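Local coordinates for thermospermine synthase (Medicago truncatula, PDB 6BQ6), which probably catalyses the transfer of an aminopropyl group from decarboxylated S-adenosylmethionine to spermidine, giving thermospermine and methylthioadenosine, at residues E89-P94 and I213-A218; G113-E118 and V177-L182; P94-H99 and R117-H122; K127-D132 and E173-I178. All coordinates share one frame; numbering follows the deposited sequence.

Contact 1: E89-P94 and I213-A218; sequences ECLVHP and IFVTQA
Leu91 and Val215 meet where helix 84-98 lies on strand 212-220, and both touch backbone more than side chain: Val215 that of Leu91, Leu91 the peptide after Thr216. Both methyls of Val215 face the Leu91 carbonyl, with CG1 3.5 Å and CG2 3.6 Å from Leu91 O. In return, Leu91 CD1 rests on the peptide joining Thr216 to Gln217, 3.7 Å from Gln217 N. The Leu91 side chain gets there because CG stands anti to the backbone N (chi1 174°), which carries the branch down to the strand. The methyls themselves touch more loosely, Leu91 CD1 to Val215 CG2 being 4.4 Å.

One step out, the helix is kinked: the N atoms of Pro94 and Ala95 make no bond to the preceding turn, and Cys90 O is taken instead by the hydroxyl of Tyr247. On the strand side, Thr216 OG1 bonds to Gln217 O at 2.7 Å. The Gln217 amide turns away from residues 89-94 into the thermospermine pocket, beside Tyr87, where Asp184 accepts from NE2 while Trp258 and Gly219 donate to OE1.

The short helix and strand axes run antiparallel at 170°, 8.4 Å apart. A helix laid antiparallel along a strand of the central sheet, with a pocket residue near the strand's C-terminal end, is the layout of the Rossmann-like fold of aminopropyltransferases.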
loop_
_atom_site.group_PDB
_atom_site.type_symbol
_atom_site.label_atom_id
_atom_site.label_comp_id
_atom_site.label_asym_id
_atom_site.label_seq_id
_atom_site.Cartn_x
_atom_site.Cartn_y
_atom_site.Cartn_z
ATOM N N GLU B 89 -5.376 -31.193 0.501
ATOM C CA GLU B 89 -6.331 -32.245 0.858
ATOM C C GLU B 89 -7.582 -32.206 -0.008
ATOM O O GLU B 89 -8.043 -33.246 -0.468
ATOM C CB GLU B 89 -6.749 -32.166 2.308
ATOM C CG GLU B 89 -5.690 -32.656 3.294
ATOM C CD GLU B 89 -6.189 -32.723 4.720
ATOM O OE1 GLU B 89 -7.428 -32.666 4.970
ATOM O OE2 GLU B 89 -5.330 -32.868 5.630
ATOM N N CYS B 90 -8.103 -31.001 -0.261
ATOM C CA CYS B 90 -9.270 -30.852 -1.157
ATOM C C CYS B 90 -8.981 -31.255 -2.594
ATOM O O CYS B 90 -9.846 -31.874 -3.227
ATOM C CB CYS B 90 -9.849 -29.459 -1.156
ATOM S SG CYS B 90 -10.679 -29.042 0.400
ATOM N N LEU B 91 -7.794 -30.936 -3.090
ATOM C CA LEU B 91 -7.407 -31.271 -4.456
ATOM C C LEU B 91 -7.299 -32.778 -4.647
ATOM O O LEU B 91 -7.693 -33.296 -5.671
ATOM C CB LEU B 91 -6.074 -30.667 -4.831
ATOM C CG LEU B 91 -5.401 -31.001 -6.199
ATOM C CD1 LEU B 91 -6.312 -30.539 -7.347
ATOM C CD2 LEU B 91 -4.034 -30.424 -6.290
ATOM N N VAL B 92 -6.762 -33.480 -3.652
ATOM C CA VAL B 92 -6.364 -34.897 -3.778
ATOM C C VAL B 92 -7.362 -35.912 -3.272
ATOM O O VAL B 92 -7.738 -36.850 -3.990
ATOM C CB VAL B 92 -4.981 -35.124 -3.102
ATOM C CG1 VAL B 92 -4.656 -36.601 -2.978
ATOM C CG2 VAL B 92 -3.902 -34.378 -3.904
ATOM N N HIS B 93 -7.840 -35.736 -2.037
ATOM C CA HIS B 93 -8.545 -36.845 -1.410
ATOM C C HIS B 93 -9.880 -37.243 -1.975
ATOM O O HIS B 93 -10.126 -38.450 -2.128
ATOM C CB HIS B 93 -8.558 -36.677 0.096
ATOM C CG HIS B 93 -7.193 -36.624 0.667
ATOM N ND1 HIS B 93 -6.244 -37.570 0.351
ATOM C CD2 HIS B 93 -6.573 -35.744 1.480
ATOM C CE1 HIS B 93 -5.104 -37.267 0.918
ATOM N NE2 HIS B 93 -5.269 -36.164 1.611
ATOM N N PRO B 94 -10.737 -36.269 -2.315
ATOM C CA PRO B 94 -12.033 -36.655 -2.871
ATOM C C PRO B 94 -11.888 -37.548 -4.113
ATOM O O PRO B 94 -12.587 -38.581 -4.218
ATOM C CB PRO B 94 -12.665 -35.309 -3.199
ATOM C CG PRO B 94 -12.107 -34.385 -2.170
ATOM C CD PRO B 94 -10.664 -34.805 -2.051
ATOM N N ILE B 213 -10.653 -41.169 -12.670
ATOM C CA ILE B 213 -11.234 -39.912 -12.187
ATOM C C ILE B 213 -10.241 -38.811 -12.504
ATOM O O ILE B 213 -9.055 -38.975 -12.256
ATOM C CB ILE B 213 -11.551 -39.946 -10.690
ATOM C CG1 ILE B 213 -12.610 -41.035 -10.391
ATOM C CG2 ILE B 213 -12.054 -38.550 -10.259
ATOM C CD1 ILE B 213 -12.871 -41.309 -8.935
ATOM N N PHE B 214 -10.716 -37.720 -13.093
ATOM C CA PHE B 214 -9.930 -36.517 -13.288
ATOM C C PHE B 214 -10.359 -35.537 -12.157
ATOM O O PHE B 214 -11.565 -35.406 -11.862
ATOM C CB PHE B 214 -10.202 -35.913 -14.658
ATOM C CG PHE B 214 -9.476 -34.614 -14.910
ATOM C CD1 PHE B 214 -8.069 -34.540 -14.877
ATOM C CD2 PHE B 214 -10.211 -33.409 -15.155
ATOM C CE1 PHE B 214 -7.397 -33.342 -15.102
ATOM C CE2 PHE B 214 -9.520 -32.220 -15.354
ATOM C CZ PHE B 214 -8.124 -32.171 -15.352
ATOM N N VAL B 215 -9.390 -34.815 -11.624
ATOM C CA VAL B 215 -9.699 -33.660 -10.761
ATOM C C VAL B 215 -8.769 -32.520 -11.179
ATOM O O VAL B 215 -7.576 -32.734 -11.451
ATOM C CB VAL B 215 -9.581 -33.966 -9.251
ATOM C CG1 VAL B 215 -8.202 -34.489 -8.885
ATOM C CG2 VAL B 215 -9.952 -32.750 -8.398
ATOM N N THR B 216 -9.308 -31.310 -11.219
ATOM C CA THR B 216 -8.492 -30.140 -11.426
ATOM C C THR B 216 -8.824 -29.102 -10.363
ATOM O O THR B 216 -10.002 -28.884 -10.049
ATOM C CB THR B 216 -8.624 -29.551 -12.869
ATOM O OG1 THR B 216 -7.727 -28.442 -12.999
ATOM C CG2 THR B 216 -10.039 -29.122 -13.182
ATOM N N GLN B 217 -7.817 -28.335 -9.960
ATOM C CA GLN B 217 -8.070 -27.061 -9.347
ATOM C C GLN B 217 -8.812 -26.178 -10.371
ATOM O O GLN B 217 -8.615 -26.280 -11.582
ATOM C CB GLN B 217 -6.813 -26.439 -8.815
ATOM C CG GLN B 217 -5.937 -25.694 -9.823
ATOM C CD GLN B 217 -6.389 -24.261 -10.018
ATOM O OE1 GLN B 217 -7.047 -23.683 -9.162
ATOM N NE2 GLN B 217 -6.139 -23.721 -11.188
ATOM N N ALA B 218 -9.702 -25.337 -9.872
ATOM C CA ALA B 218 -10.610 -24.607 -10.771
ATOM C C ALA B 218 -10.811 -23.137 -10.384
ATOM O O ALA B 218 -11.831 -22.546 -10.722
ATOM C CB ALA B 218 -11.893 -25.367 -10.877
#

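Contact 2: G113-E118 and V177-L182; sequences GSTARE and VIVGDL. With TER (N-(3-amino-propyl)-N-(5-aminopropyl)-1,4-diaminobutane), chain F.
Thr115, in the first turn of the helix that follows a loop whose Gly111 and Gly113, with Ala116, match a Rossmann-type glycine pattern, reaches across to Asp181, the predicted proton acceptor, at the C-terminal end of strand 175-181. Thr115 OG1 donates to Asp181 OD2 at 2.6 Å, coming from above the carboxylate plane, 44° out of it. Alongside this bond Thr115 CG2 touches Val179 CG1 at 4.0 Å, so one side chain serves both the polar and the apolar half of the contact. With OG1 beside its own backbone N and CG2 anti to it (chi1 -63°), each branch faces its partner.

Gly113, with positive phi, occupies the N-cap position, and Gly113 O takes the N-H of Arg117. Farther round the helix, Arg117 grips Glu118 side-on, NE and NH2 both reaching OE2 at 3.0 Å, with that oxygen in the guanidinium plane; Glu84 is a second partner of the arginine.

The other Asp181 oxygen, OD1, is hydrogen-bonded to the Tyr87 hydroxyl and lies 3.9 Å from N5 of the bound thermospermine, longer than a direct hydrogen bond. Held at one oxygen by Thr115 and at the other by Tyr87, the carboxylate is fixed in rotation, with OD1 turned toward the polyamine.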
loop_
_atom_site.group_PDB
_atom_site.type_symbol
_atom_site.label_atom_id
_atom_site.label_comp_id
_atom_site.label_asym_id
_atom_site.label_seq_id
_atom_site.Cartn_x
_atom_site.Cartn_y
_atom_site.Cartn_z
ATOM N N GLY B 113 5.438 -30.260 -4.378
ATOM C CA GLY B 113 5.543 -31.525 -3.706
ATOM C C GLY B 113 4.359 -31.832 -2.813
ATOM O O GLY B 113 4.258 -32.946 -2.309
ATOM N N SER B 114 3.482 -30.846 -2.570
ATOM C CA SER B 114 2.393 -31.035 -1.649
ATOM C C SER B 114 1.269 -31.931 -2.157
ATOM O O SER B 114 0.647 -32.679 -1.425
ATOM C CB SER B 114 1.855 -29.712 -1.141
ATOM O OG SER B 114 2.867 -28.974 -0.517
ATOM N N THR B 115 0.982 -31.828 -3.454
ATOM C CA THR B 115 0.046 -32.709 -4.078
ATOM C C THR B 115 0.545 -34.135 -4.015
ATOM O O THR B 115 -0.198 -35.012 -3.641
ATOM C CB THR B 115 -0.194 -32.233 -5.504
ATOM O OG1 THR B 115 -0.773 -30.926 -5.420
ATOM C CG2 THR B 115 -1.115 -33.129 -6.246
ATOM N N ALA B 116 1.801 -34.327 -4.391
ATOM C CA ALA B 116 2.433 -35.619 -4.303
ATOM C C ALA B 116 2.359 -36.149 -2.851
ATOM O O ALA B 116 2.018 -37.299 -2.636
ATOM C CB ALA B 116 3.876 -35.544 -4.751
ATOM N N ARG B 117 2.687 -35.288 -1.897
ATOM C CA ARG B 117 2.663 -35.676 -0.476
ATOM C C ARG B 117 1.296 -36.261 -0.096
ATOM O O ARG B 117 1.195 -37.340 0.521
ATOM C CB ARG B 117 2.962 -34.459 0.399
ATOM C CG ARG B 117 2.893 -34.764 1.873
ATOM C CD ARG B 117 2.880 -33.481 2.633
ATOM N NE ARG B 117 1.608 -32.781 2.527
ATOM C CZ ARG B 117 1.454 -31.475 2.324
ATOM N NH1 ARG B 117 2.491 -30.675 2.093
ATOM N NH2 ARG B 117 0.209 -30.949 2.349
ATOM N N GLU B 118 0.217 -35.537 -0.443
ATOM C CA GLU B 118 -1.101 -36.049 -0.094
ATOM C C GLU B 118 -1.466 -37.360 -0.811
ATOM O O GLU B 118 -2.084 -38.228 -0.247
ATOM C CB GLU B 118 -2.177 -34.985 -0.328
ATOM C CG GLU B 118 -2.043 -33.775 0.575
ATOM C CD GLU B 118 -2.092 -34.129 2.074
ATOM O OE1 GLU B 118 -2.907 -34.944 2.515
ATOM O OE2 GLU B 118 -1.283 -33.553 2.839
ATOM N N VAL B 177 -6.089 -41.969 -11.615
ATOM C CA VAL B 177 -6.512 -40.576 -11.357
ATOM C C VAL B 177 -5.493 -39.693 -12.067
ATOM O O VAL B 177 -4.305 -40.019 -12.099
ATOM C CB VAL B 177 -6.559 -40.237 -9.828
ATOM C CG1 VAL B 177 -6.995 -38.811 -9.593
ATOM C CG2 VAL B 177 -7.508 -41.143 -9.079
ATOM N N ILE B 178 -5.966 -38.602 -12.676
ATOM C CA ILE B 178 -5.073 -37.551 -13.184
ATOM C C ILE B 178 -5.513 -36.271 -12.465
ATOM O O ILE B 178 -6.726 -35.948 -12.330
ATOM C CB ILE B 178 -5.185 -37.399 -14.715
ATOM C CG1 ILE B 178 -4.652 -38.665 -15.373
ATOM C CG2 ILE B 178 -4.366 -36.206 -15.205
ATOM C CD1 ILE B 178 -4.925 -38.755 -16.855
ATOM N N VAL B 179 -4.514 -35.547 -11.994
ATOM C CA VAL B 179 -4.690 -34.390 -11.121
ATOM C C VAL B 179 -4.173 -33.141 -11.852
ATOM O O VAL B 179 -2.983 -33.077 -12.216
ATOM C CB VAL B 179 -3.935 -34.555 -9.809
ATOM C CG1 VAL B 179 -4.128 -33.280 -8.935
ATOM C CG2 VAL B 179 -4.423 -35.804 -9.058
ATOM N N GLY B 180 -5.045 -32.171 -12.095
ATOM C CA GLY B 180 -4.655 -30.874 -12.616
ATOM C C GLY B 180 -4.304 -29.938 -11.476
ATOM O O GLY B 180 -5.196 -29.480 -10.762
ATOM N N ASP B 181 -3.019 -29.622 -11.351
ATOM C CA ASP B 181 -2.543 -28.680 -10.366
ATOM C C ASP B 181 -1.722 -27.606 -11.093
ATOM O O ASP B 181 -0.581 -27.390 -10.794
ATOM C CB ASP B 181 -1.736 -29.401 -9.329
ATOM C CG ASP B 181 -1.487 -28.584 -8.085
ATOM O OD1 ASP B 181 -2.048 -27.504 -7.924
ATOM O OD2 ASP B 181 -0.668 -29.039 -7.275
ATOM N N LEU B 182 -2.385 -26.920 -12.025
ATOM C CA LEU B 182 -1.782 -25.901 -12.859
ATOM C C LEU B 182 -2.295 -24.528 -12.506
ATOM O O LEU B 182 -3.300 -24.381 -11.780
ATOM C CB LEU B 182 -2.139 -26.152 -14.326
ATOM C CG LEU B 182 -1.753 -27.533 -14.813
ATOM C CD1 LEU B 182 -2.639 -27.865 -16.015
ATOM C CD2 LEU B 182 -0.293 -27.603 -15.182
HETATM N N1 TER F . 1.889 -24.019 -10.683
HETATM C C2 TER F . 1.481 -24.866 -9.582
HETATM C C3 TER F . -0.039 -24.848 -9.450
HETATM C C4 TER F . -0.586 -23.529 -8.968
HETATM N N5 TER F . -1.980 -23.652 -8.612
HETATM C C6 TER F . -2.438 -23.232 -7.307
HETATM C C7 TER F . -3.835 -22.635 -7.378
HETATM C C8 TER F . -4.042 -21.725 -6.181
HETATM N N9 TER F . -3.595 -20.370 -6.424
HETATM C C10 TER F . -3.713 -19.414 -5.353
HETATM C C11 TER F . -3.898 -17.980 -5.800
HETATM C C12 TER F . -4.339 -17.168 -4.582
HETATM C C13 TER F . -4.231 -15.665 -4.789
HETATM N N14 TER F . -4.631 -15.283 -6.132
#

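Contact 3: P94-H99 and R117-H122; sequences PALLHH and RELLRH
A leucine methyl sits almost squarely on a histidine ring: Leu96 CD2 lies 3.6 Å from the centroid of His122, only 12° off the ring normal, a CH-pi contact over the face. Leu96 CB covers the same face farther out, 3.5 Å from His122 CE1, and Leu97 CD2 approaches that carbon obliquely at 4.1 Å. The ring is held from elsewhere too, His122 NE2 being hydrogen-bonded to ND1 of His93.

The second branch of Leu96 goes to the other helix, where CD1 meets Leu119 CD2 at 3.5 Å, tighter than usual for two methyls; the side chains cross at about a right angle. In this way helices 84-98 and 114-120 are joined beside the central sheet of the Rossmann-like domain, Leu96 CD1 also reaching Val177 of strand 175-181. Near the end of the first helix, His98 ND1 bonds to Pro94 O at 2.7 Å; it and His98 N reach that oxygen from opposite faces of the carbonyl plane. On the second, Arg121 NH1 reaches the syn lone pair of Glu118 OE1 at 2.7 Å, extending the salt bridge from Arg117 into a network.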
loop_
_atom_site.group_PDB
_atom_site.type_symbol
_atom_site.label_atom_id
_atom_site.label_comp_id
_atom_site.label_asym_id
_atom_site.label_seq_id
_atom_site.Cartn_x
_atom_site.Cartn_y
_atom_site.Cartn_z
ATOM N N PRO B 94 -10.737 -36.269 -2.315
ATOM C CA PRO B 94 -12.033 -36.655 -2.871
ATOM C C PRO B 94 -11.888 -37.548 -4.113
ATOM O O PRO B 94 -12.587 -38.581 -4.218
ATOM C CB PRO B 94 -12.665 -35.309 -3.199
ATOM C CG PRO B 94 -12.107 -34.385 -2.170
ATOM C CD PRO B 94 -10.664 -34.805 -2.051
ATOM N N ALA B 95 -11.014 -37.172 -5.049
ATOM C CA ALA B 95 -10.803 -38.019 -6.226
ATOM C C ALA B 95 -10.399 -39.419 -5.872
ATOM O O ALA B 95 -11.022 -40.401 -6.302
ATOM C CB ALA B 95 -9.796 -37.398 -7.167
ATOM N N LEU B 96 -9.375 -39.563 -5.046
ATOM C CA LEU B 96 -8.860 -40.927 -4.777
ATOM C C LEU B 96 -9.870 -41.744 -3.968
ATOM O O LEU B 96 -10.042 -42.952 -4.174
ATOM C CB LEU B 96 -7.529 -40.919 -4.093
ATOM C CG LEU B 96 -6.323 -40.861 -5.050
ATOM C CD1 LEU B 96 -6.235 -39.555 -5.825
ATOM C CD2 LEU B 96 -5.052 -41.147 -4.288
ATOM N N LEU B 97 -10.584 -41.080 -3.059
ATOM C CA LEU B 97 -11.556 -41.784 -2.267
ATOM C C LEU B 97 -12.772 -42.276 -3.053
ATOM O O LEU B 97 -13.380 -43.251 -2.669
ATOM C CB LEU B 97 -12.014 -40.917 -1.069
ATOM C CG LEU B 97 -10.934 -40.623 -0.042
ATOM C CD1 LEU B 97 -11.346 -39.497 0.882
ATOM C CD2 LEU B 97 -10.595 -41.887 0.772
ATOM N N HIS B 98 -13.151 -41.596 -4.119
ATOM C CA HIS B 98 -14.243 -42.008 -4.928
ATOM C C HIS B 98 -13.839 -43.141 -5.846
ATOM O O HIS B 98 -14.734 -43.818 -6.374
ATOM C CB HIS B 98 -14.803 -40.859 -5.734
ATOM C CG HIS B 98 -15.727 -39.947 -4.954
ATOM N ND1 HIS B 98 -15.274 -38.969 -4.116
ATOM C CD2 HIS B 98 -17.081 -39.907 -4.876
ATOM C CE1 HIS B 98 -16.299 -38.351 -3.551
ATOM N NE2 HIS B 98 -17.413 -38.883 -4.015
ATOM N N HIS B 99 -12.534 -43.340 -6.009
ATOM C CA HIS B 99 -12.019 -44.425 -6.826
ATOM C C HIS B 99 -12.016 -45.737 -6.038
ATOM O O HIS B 99 -11.750 -45.747 -4.825
ATOM C CB HIS B 99 -10.602 -44.093 -7.252
ATOM C CG HIS B 99 -10.174 -44.888 -8.430
ATOM N ND1 HIS B 99 -9.725 -46.179 -8.305
ATOM C CD2 HIS B 99 -10.199 -44.614 -9.755
ATOM C CE1 HIS B 99 -9.469 -46.671 -9.504
ATOM N NE2 HIS B 99 -9.762 -45.749 -10.409
ATOM N N ARG B 117 2.687 -35.288 -1.897
ATOM C CA ARG B 117 2.663 -35.676 -0.476
ATOM C C ARG B 117 1.296 -36.261 -0.096
ATOM O O ARG B 117 1.195 -37.340 0.521
ATOM C CB ARG B 117 2.962 -34.459 0.399
ATOM C CG ARG B 117 2.893 -34.764 1.873
ATOM C CD ARG B 117 2.880 -33.481 2.633
ATOM N NE ARG B 117 1.608 -32.781 2.527
ATOM C CZ ARG B 117 1.454 -31.475 2.324
ATOM N NH1 ARG B 117 2.491 -30.675 2.093
ATOM N NH2 ARG B 117 0.209 -30.949 2.349
ATOM N N GLU B 118 0.217 -35.537 -0.443
ATOM C CA GLU B 118 -1.101 -36.049 -0.094
ATOM C C GLU B 118 -1.466 -37.360 -0.811
ATOM O O GLU B 118 -2.084 -38.228 -0.247
ATOM C CB GLU B 118 -2.177 -34.985 -0.328
ATOM C CG GLU B 118 -2.043 -33.775 0.575
ATOM C CD GLU B 118 -2.092 -34.129 2.074
ATOM O OE1 GLU B 118 -2.907 -34.944 2.515
ATOM O OE2 GLU B 118 -1.283 -33.553 2.839
ATOM N N LEU B 119 -1.141 -37.463 -2.103
ATOM C CA LEU B 119 -1.332 -38.700 -2.848
ATOM C C LEU B 119 -0.616 -39.889 -2.216
ATOM O O LEU B 119 -1.187 -40.960 -2.117
ATOM C CB LEU B 119 -0.833 -38.567 -4.268
ATOM C CG LEU B 119 -1.711 -37.673 -5.172
ATOM C CD1 LEU B 119 -0.954 -37.098 -6.356
ATOM C CD2 LEU B 119 -2.959 -38.393 -5.610
ATOM N N LEU B 120 0.597 -39.651 -1.761
ATOM C CA LEU B 120 1.427 -40.731 -1.169
ATOM C C LEU B 120 0.960 -41.191 0.216
ATOM O O LEU B 120 1.407 -42.204 0.720
ATOM C CB LEU B 120 2.884 -40.268 -1.117
ATOM C CG LEU B 120 3.496 -40.159 -2.540
ATOM C CD1 LEU B 120 4.758 -39.325 -2.462
ATOM C CD2 LEU B 120 3.844 -41.483 -3.215
ATOM N N ARG B 121 0.071 -40.441 0.852
ATOM C CA ARG B 121 -0.624 -40.908 2.046
ATOM C C ARG B 121 -1.563 -42.064 1.789
ATOM O O ARG B 121 -1.950 -42.725 2.726
ATOM C CB ARG B 121 -1.366 -39.766 2.751
ATOM C CG ARG B 121 -0.408 -38.697 3.270
ATOM C CD ARG B 121 -1.143 -37.516 3.915
ATOM N NE ARG B 121 -2.006 -37.948 5.008
ATOM C CZ ARG B 121 -3.166 -37.388 5.366
ATOM N NH1 ARG B 121 -3.687 -36.371 4.718
ATOM N NH2 ARG B 121 -3.838 -37.898 6.364
ATOM N N HIS B 122 -1.981 -42.279 0.539
ATOM C CA HIS B 122 -2.857 -43.376 0.207
ATOM C C HIS B 122 -2.105 -44.667 0.084
ATOM O O HIS B 122 -1.257 -44.810 -0.775
ATOM C CB HIS B 122 -3.592 -43.049 -1.080
ATOM C CG HIS B 122 -4.689 -42.060 -0.879
ATOM N ND1 HIS B 122 -6.014 -42.424 -0.910
ATOM C CD2 HIS B 122 -4.662 -40.716 -0.689
ATOM C CE1 HIS B 122 -6.769 -41.353 -0.716
ATOM N NE2 HIS B 122 -5.972 -40.310 -0.569
#

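Contact 4: K127-D132 and E173-I178; sequences KVVMCD and EKYDVI
Val129 and Tyr175 make the buried half of this contact, Lys127 and Glu173 its partly exposed side. In the buried half Val129 CG2 lies 3.8 Å from Tyr175 OH and 4.2 Å from Tyr175 CE1, approaching the ring obliquely, the two side chains at about a right angle. Phe106 meets the tyrosine ring from the strand between them, and Val160 touches Val129 from the other neighbour.

The outer half is held by charge. Lys127 NZ forms a salt bridge with Glu173, 3.1 Å to OE1 on its syn side but 29° out of the carboxylate plane, plus a weak bond of 3.3 Å to OE2. The glutamate stretches out from the loop before the strand, whereas the lysine bends at chi3 (93°), which turns NZ toward it. Glu173 also touches a crystal neighbour, so its pose may owe something to the lattice.

Strands 127-132 and 175-181 are not adjacent: strand 104-107 runs between them, parallel to both, and the side chains reach across it. Asp176, at the corner of the chain, accepts from the backbone N of Lys103 and Asn104, while Val128 points away and packs on Leu120 of helix 114-120.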
loop_
_atom_site.group_PDB
_atom_site.type_symbol
_atom_site.label_atom_id
_atom_site.label_comp_id
_atom_site.label_asym_id
_atom_site.label_seq_id
_atom_site.Cartn_x
_atom_site.Cartn_y
_atom_site.Cartn_z
ATOM N N LYS B 127 2.356 -45.778 -7.777
ATOM C CA LYS B 127 3.165 -44.833 -8.557
ATOM C C LYS B 127 2.476 -43.508 -8.667
ATOM O O LYS B 127 1.255 -43.445 -8.924
ATOM C CB LYS B 127 3.431 -45.343 -9.945
ATOM C CG LYS B 127 4.456 -44.510 -10.709
ATOM C CD LYS B 127 4.927 -45.216 -11.971
ATOM C CE LYS B 127 4.090 -44.783 -13.167
ATOM N NZ LYS B 127 4.816 -44.967 -14.436
ATOM N N VAL B 128 3.248 -42.464 -8.481
ATOM C CA VAL B 128 2.843 -41.055 -8.768
ATOM C C VAL B 128 3.869 -40.443 -9.731
ATOM O O VAL B 128 5.091 -40.498 -9.519
ATOM C CB VAL B 128 2.799 -40.182 -7.510
ATOM C CG1 VAL B 128 2.469 -38.725 -7.836
ATOM C CG2 VAL B 128 1.844 -40.713 -6.442
ATOM N N VAL B 129 3.378 -39.906 -10.824
ATOM C CA VAL B 129 4.184 -39.136 -11.737
ATOM C C VAL B 129 3.835 -37.678 -11.601
ATOM O O VAL B 129 2.661 -37.350 -11.760
ATOM C CB VAL B 129 3.923 -39.556 -13.204
ATOM C CG1 VAL B 129 4.807 -38.739 -14.149
ATOM C CG2 VAL B 129 4.194 -41.017 -13.399
ATOM N N MET B 130 4.824 -36.817 -11.346
ATOM C CA MET B 130 4.641 -35.373 -11.215
ATOM C C MET B 130 5.252 -34.787 -12.460
ATOM O O MET B 130 6.467 -34.947 -12.664
ATOM C CB MET B 130 5.328 -34.802 -9.994
ATOM C CG MET B 130 5.156 -33.287 -9.804
ATOM S SD MET B 130 6.490 -32.535 -8.818
ATOM C CE MET B 130 6.409 -33.633 -7.436
ATOM N N CYS B 131 4.408 -34.187 -13.306
ATOM C CA CYS B 131 4.850 -33.622 -14.562
ATOM C C CYS B 131 4.710 -32.081 -14.608
ATOM O O CYS B 131 3.612 -31.550 -14.749
ATOM C CB CYS B 131 4.131 -34.302 -15.718
ATOM S SG CYS B 131 4.661 -33.741 -17.362
ATOM N N ASP B 132 5.836 -31.393 -14.415
ATOM C CA ASP B 132 5.871 -29.929 -14.245
ATOM C C ASP B 132 6.829 -29.392 -15.258
ATOM O O ASP B 132 7.832 -30.024 -15.545
ATOM C CB ASP B 132 6.308 -29.532 -12.817
ATOM C CG ASP B 132 5.986 -28.061 -12.466
ATOM O OD1 ASP B 132 6.618 -27.086 -12.990
ATOM O OD2 ASP B 132 5.055 -27.854 -11.652
ATOM N N GLU B 173 0.791 -45.251 -21.341
ATOM C CA GLU B 173 0.419 -45.536 -19.967
ATOM C C GLU B 173 -0.849 -44.763 -19.583
ATOM O O GLU B 173 -1.007 -43.599 -19.944
ATOM C CB GLU B 173 1.513 -45.168 -18.988
ATOM C CG GLU B 173 1.057 -45.451 -17.547
ATOM C CD GLU B 173 2.166 -45.767 -16.554
ATOM O OE1 GLU B 173 3.339 -45.866 -16.980
ATOM O OE2 GLU B 173 1.830 -45.910 -15.334
ATOM N N LYS B 174 -1.719 -45.451 -18.864
ATOM C CA LYS B 174 -2.958 -44.880 -18.393
ATOM C C LYS B 174 -2.933 -44.834 -16.880
ATOM O O LYS B 174 -2.156 -45.518 -16.228
ATOM C CB LYS B 174 -4.143 -45.680 -18.890
ATOM C CG LYS B 174 -4.186 -45.834 -20.426
ATOM C CD LYS B 174 -5.578 -46.279 -20.850
ATOM C CE LYS B 174 -5.673 -46.442 -22.346
ATOM N NZ LYS B 174 -5.146 -47.762 -22.679
ATOM N N TYR B 175 -3.815 -44.014 -16.316
ATOM C CA TYR B 175 -3.786 -43.729 -14.898
ATOM C C TYR B 175 -5.169 -43.845 -14.303
ATOM O O TYR B 175 -6.195 -43.515 -14.965
ATOM C CB TYR B 175 -3.296 -42.256 -14.692
ATOM C CG TYR B 175 -1.891 -42.115 -15.148
ATOM C CD1 TYR B 175 -0.853 -42.473 -14.309
ATOM C CD2 TYR B 175 -1.594 -41.703 -16.438
ATOM C CE1 TYR B 175 0.469 -42.379 -14.710
ATOM C CE2 TYR B 175 -0.270 -41.651 -16.860
ATOM C CZ TYR B 175 0.736 -41.986 -15.986
ATOM O OH TYR B 175 2.044 -41.901 -16.429
ATOM N N ASP B 176 -5.210 -44.248 -13.025
ATOM C CA ASP B 176 -6.460 -44.269 -12.262
ATOM C C ASP B 176 -6.987 -42.897 -11.931
ATOM O O ASP B 176 -8.197 -42.670 -11.964
ATOM C CB ASP B 176 -6.263 -45.090 -10.980
ATOM C CG ASP B 176 -5.899 -46.540 -11.284
ATOM O OD1 ASP B 176 -6.650 -47.169 -12.050
ATOM O OD2 ASP B 176 -4.888 -47.026 -10.743
ATOM N N VAL B 177 -6.089 -41.969 -11.615
ATOM C CA VAL B 177 -6.512 -40.576 -11.357
ATOM C C VAL B 177 -5.493 -39.693 -12.067
ATOM O O VAL B 177 -4.305 -40.019 -12.099
ATOM C CB VAL B 177 -6.559 -40.237 -9.828
ATOM C CG1 VAL B 177 -6.995 -38.811 -9.593
ATOM C CG2 VAL B 177 -7.508 -41.143 -9.079
ATOM N N ILE B 178 -5.966 -38.602 -12.676
ATOM C CA ILE B 178 -5.073 -37.551 -13.184
ATOM C C ILE B 178 -5.513 -36.271 -12.465
ATOM O O ILE B 178 -6.726 -35.948 -12.330
ATOM C CB ILE B 178 -5.185 -37.399 -14.715
ATOM C CG1 ILE B 178 -4.652 -38.665 -15.373
ATOM C CG2 ILE B 178 -4.366 -36.206 -15.205
ATOM C CD1 ILE B 178 -4.925 -38.755 -16.855
#

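Overall arrangement
All four contacts belong to one Rossmann-like domain. Contacts 1 and 2 lie deepest and share neighbouring strands, 212-220 and 175-181, stitched together by backbone bonds such as Gly180 N to Val215 O; both reach the thermospermine pocket. Contact 3 uses the two helices of contacts 1 and 2 and is buried as well, but about 12 Å from the centre of the chain and away from the ligand; His93 of contact 1 links to its His122 and Glu118. Contact 4, partly exposed, reaches over strand 104-107 near the opposite end of strand 175-181. The chemistry follows: methyls on peptides, a carboxylate bond near the ligand, a CH-pi pair, then a partly exposed salt bridge.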